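Local coordinates for uncharacterized protein CPE2226 (Clostridium perfringens, PDB 3O6U) that is of unknown function but probably binds the flavin cofactor FMN, at residues A[2-10]-A[21-32]. Residues are numbered along the deposited sequence; the frame is centred on the assembly and turned at random.
Sequences LKDGDYTVE and AKLSIKVSDGKI
The carboxylate of D4 holds two successive amides of the turn at 28-31: G30 N meets OD1 at 2.8 Å on the syn lone pair, and D29 N meets OD2 at 2.7 Å, also on the syn side but 29° out of the carboxylate plane. Both bonds are nearly straight, so the two together restrain the rotation of the group. CG of D4 lies beside its own backbone N (chi1 -74°), which turns the carboxylate to this tight turn between strands 19-27 and 32-41. From G5 onward the segments run as antiparallel strands, their axes at 168°, with paired backbone bonds at G5/V27, Y7/I25 and V9/L23.

The two sheet faces differ in chemistry. On one, T8 OG1 and S24 OG share a 2.6 Å hydrogen bond, and the last two torsions of the K26 side chain fold its ammonium group back over D6, where NZ meets OD2 (2.7 Å) in a salt bridge. On the other, V27 CG2 lies 3.9 Å from Y7 CE2; helix 92-111 packs on this face through V105 against Y7 and L101 against V9, and I25 touches L77 of helix 66-80. This hairpin of the mixed sheet is therefore amphipathic, its apolar side turned to the helices, while the D4 carboxylate would probably be stabilised as an anion by the two amide N-H groups that donate to it.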
loop_
_atom_site.group_PDB
_atom_site.type_symbol
_atom_site.label_atom_id
_atom_site.label_comp_id
_atom_site.label_asym_id
_atom_site.label_seq_id
_atom_site.Cartn_x
_atom_site.Cartn_y
_atom_site.Cartn_z
ATOM N N LEU A 2 11.018 -15.483 -3.329
ATOM C CA LEU A 2 11.234 -14.051 -3.281
ATOM C C LEU A 2 12.729 -13.689 -3.234
ATOM O O LEU A 2 13.446 -14.081 -2.313
ATOM C CB LEU A 2 10.508 -13.452 -2.057
ATOM C CG LEU A 2 9.086 -12.866 -2.255
ATOM C CD1 LEU A 2 8.281 -13.647 -3.278
ATOM C CD2 LEU A 2 8.360 -12.812 -0.911
ATOM N N LYS A 3 13.204 -12.996 -4.264
ATOM C CA LYS A 3 14.583 -12.508 -4.269
ATOM C C LYS A 3 14.672 -11.353 -3.239
ATOM O O LYS A 3 13.809 -10.463 -3.179
ATOM C CB LYS A 3 14.970 -11.943 -5.643
ATOM C CG LYS A 3 14.692 -12.855 -6.825
ATOM C CD LYS A 3 15.566 -14.090 -6.803
ATOM C CE LYS A 3 15.233 -15.017 -7.960
ATOM N NZ LYS A 3 15.744 -14.488 -9.260
ATOM N N ASP A 4 15.715 -11.384 -2.428
ATOM C CA ASP A 4 15.937 -10.349 -1.433
ATOM C C ASP A 4 16.148 -8.987 -2.100
ATOM O O ASP A 4 16.569 -8.893 -3.254
ATOM C CB ASP A 4 17.172 -10.699 -0.589
ATOM C CG ASP A 4 16.909 -11.816 0.401
ATOM O OD1 ASP A 4 15.859 -12.497 0.306
ATOM O OD2 ASP A 4 17.763 -12.011 1.286
ATOM N N GLY A 5 15.829 -7.932 -1.368
ATOM C CA GLY A 5 16.039 -6.595 -1.884
ATOM C C GLY A 5 14.910 -5.682 -1.491
ATOM O O GLY A 5 14.068 -6.046 -0.667
ATOM N N ASP A 6 14.909 -4.490 -2.070
ATOM C CA ASP A 6 13.839 -3.531 -1.827
ATOM C C ASP A 6 13.028 -3.390 -3.110
ATOM O O ASP A 6 13.592 -3.279 -4.189
ATOM C CB ASP A 6 14.392 -2.157 -1.417
ATOM C CG ASP A 6 15.066 -2.180 -0.050
ATOM O OD1 ASP A 6 16.293 -1.980 0.038
ATOM O OD2 ASP A 6 14.369 -2.406 0.954
ATOM N N TYR A 7 11.704 -3.426 -2.988
ATOM C CA TYR A 7 10.841 -3.252 -4.150
ATOM C C TYR A 7 9.771 -2.220 -3.823
ATOM O O TYR A 7 9.222 -2.175 -2.728
ATOM C CB TYR A 7 10.220 -4.586 -4.594
ATOM C CG TYR A 7 11.235 -5.692 -4.715
ATOM C CD1 TYR A 7 11.822 -6.016 -5.927
ATOM C CD2 TYR A 7 11.631 -6.392 -3.589
ATOM C CE1 TYR A 7 12.776 -7.023 -6.005
ATOM C CE2 TYR A 7 12.571 -7.384 -3.653
ATOM C CZ TYR A 7 13.149 -7.700 -4.856
ATOM O OH TYR A 7 14.102 -8.692 -4.887
ATOM N N THR A 8 9.517 -1.371 -4.805
ATOM C CA THR A 8 8.565 -0.298 -4.684
ATOM C C THR A 8 7.634 -0.280 -5.879
ATOM O O THR A 8 8.060 -0.391 -7.034
ATOM C CB THR A 8 9.295 1.069 -4.628
ATOM O OG1 THR A 8 9.953 1.203 -3.364
ATOM C CG2 THR A 8 8.309 2.247 -4.832
ATOM N N VAL A 9 6.351 -0.158 -5.595
ATOM C CA VAL A 9 5.381 -0.032 -6.653
ATOM C C VAL A 9 4.517 1.187 -6.315
ATOM O O VAL A 9 4.336 1.529 -5.150
ATOM C CB VAL A 9 4.551 -1.316 -6.794
ATOM C CG1 VAL A 9 3.527 -1.418 -5.704
ATOM C CG2 VAL A 9 3.927 -1.353 -8.120
ATOM N N GLU A 10 3.997 1.837 -7.349
ATOM C CA GLU A 10 3.195 3.037 -7.201
ATOM C C GLU A 10 2.111 3.118 -8.262
ATOM O O GLU A 10 2.320 2.655 -9.377
ATOM C CB GLU A 10 4.106 4.244 -7.346
ATOM C CG GLU A 10 3.375 5.551 -7.426
ATOM C CD GLU A 10 4.326 6.721 -7.374
ATOM O OE1 GLU A 10 5.217 6.701 -6.496
ATOM O OE2 GLU A 10 4.183 7.655 -8.198
ATOM N N ALA A 21 -0.933 6.080 -4.588
ATOM C CA ALA A 21 -0.538 5.157 -3.529
ATOM C C ALA A 21 0.767 4.413 -3.867
ATOM O O ALA A 21 1.026 3.996 -5.007
ATOM C CB ALA A 21 -1.663 4.200 -3.172
ATOM N N LYS A 22 1.559 4.246 -2.819
ATOM C CA LYS A 22 2.875 3.665 -2.891
ATOM C C LYS A 22 3.026 2.505 -1.920
ATOM O O LYS A 22 2.608 2.603 -0.768
ATOM C CB LYS A 22 3.869 4.769 -2.500
ATOM C CG LYS A 22 5.206 4.682 -3.158
ATOM C CD LYS A 22 6.166 5.668 -2.546
ATOM C CE LYS A 22 7.593 5.301 -2.907
ATOM N NZ LYS A 22 8.443 6.503 -3.121
ATOM N N LEU A 23 3.589 1.405 -2.397
ATOM C CA LEU A 23 3.880 0.288 -1.521
ATOM C C LEU A 23 5.353 -0.095 -1.646
ATOM O O LEU A 23 5.844 -0.354 -2.753
ATOM C CB LEU A 23 3.026 -0.938 -1.858
ATOM C CG LEU A 23 3.382 -2.243 -1.127
ATOM C CD1 LEU A 23 3.323 -2.048 0.391
ATOM C CD2 LEU A 23 2.420 -3.348 -1.573
ATOM N N SER A 24 6.063 -0.084 -0.518
ATOM C CA SER A 24 7.441 -0.542 -0.517
ATOM C C SER A 24 7.564 -1.760 0.375
ATOM O O SER A 24 6.875 -1.872 1.392
ATOM C CB SER A 24 8.420 0.511 0.010
ATOM O OG SER A 24 8.798 1.380 -1.028
ATOM N N ILE A 25 8.423 -2.685 -0.036
ATOM C CA ILE A 25 8.698 -3.825 0.802
ATOM C C ILE A 25 10.192 -4.121 0.834
ATOM O O ILE A 25 10.975 -3.651 -0.004
ATOM C CB ILE A 25 7.930 -5.134 0.369
ATOM C CG1 ILE A 25 8.282 -5.544 -1.066
ATOM C CG2 ILE A 25 6.429 -4.934 0.549
ATOM C CD1 ILE A 25 7.883 -6.983 -1.376
ATOM N N LYS A 26 10.590 -4.836 1.871
ATOM C CA LYS A 26 11.963 -5.285 1.957
ATOM C C LYS A 26 11.831 -6.810 2.139
ATOM O O LYS A 26 11.002 -7.307 2.908
ATOM C CB LYS A 26 12.731 -4.614 3.113
ATOM C CG LYS A 26 14.202 -5.029 3.226
ATOM C CD LYS A 26 14.923 -4.332 4.403
ATOM C CE LYS A 26 15.116 -2.838 4.170
ATOM N NZ LYS A 26 16.051 -2.542 3.045
ATOM N N VAL A 27 12.620 -7.539 1.365
ATOM C CA VAL A 27 12.604 -8.991 1.412
ATOM C C VAL A 27 13.984 -9.444 1.868
ATOM O O VAL A 27 14.998 -9.077 1.274
ATOM C CB VAL A 27 12.288 -9.603 0.005
ATOM C CG1 VAL A 27 12.253 -11.123 0.106
ATOM C CG2 VAL A 27 10.950 -9.055 -0.556
ATOM N N SER A 28 14.024 -10.241 2.921
ATOM C CA SER A 28 15.295 -10.713 3.460
ATOM C C SER A 28 15.217 -12.182 3.772
ATOM O O SER A 28 14.411 -12.592 4.598
ATOM C CB SER A 28 15.648 -9.963 4.744
ATOM O OG SER A 28 16.838 -10.485 5.316
ATOM N N ASP A 29 16.078 -12.967 3.140
ATOM C CA ASP A 29 16.082 -14.408 3.336
ATOM C C ASP A 29 14.736 -14.902 2.831
ATOM O O ASP A 29 14.072 -15.713 3.486
ATOM C CB ASP A 29 16.244 -14.774 4.815
ATOM C CG ASP A 29 16.935 -16.123 5.014
ATOM O OD1 ASP A 29 18.074 -16.291 4.512
ATOM O OD2 ASP A 29 16.350 -17.007 5.679
ATOM N N GLY A 30 14.346 -14.367 1.669
ATOM C CA GLY A 30 13.100 -14.728 1.011
ATOM C C GLY A 30 11.843 -14.351 1.766
ATOM O O GLY A 30 10.765 -14.883 1.496
ATOM N N LYS A 31 11.945 -13.419 2.698
ATOM C CA LYS A 31 10.759 -13.074 3.456
ATOM C C LYS A 31 10.428 -11.588 3.477
ATOM O O LYS A 31 11.336 -10.758 3.603
ATOM C CB LYS A 31 10.914 -13.605 4.898
ATOM C CG LYS A 31 10.964 -15.131 4.975
ATOM C CD LYS A 31 10.978 -15.642 6.417
ATOM C CE LYS A 31 11.564 -17.057 6.511
ATOM N NZ LYS A 31 11.966 -17.456 7.909
ATOM N N ILE A 32 9.141 -11.244 3.301
ATOM C CA ILE A 32 8.735 -9.825 3.404
ATOM C C ILE A 32 8.997 -9.492 4.868
ATOM O O ILE A 32 8.401 -10.064 5.785
ATOM C CB ILE A 32 7.257 -9.530 3.128
ATOM C CG1 ILE A 32 6.857 -9.945 1.713
ATOM C CG2 ILE A 32 7.059 -8.025 3.250
ATOM C CD1 ILE A 32 5.346 -9.920 1.496
#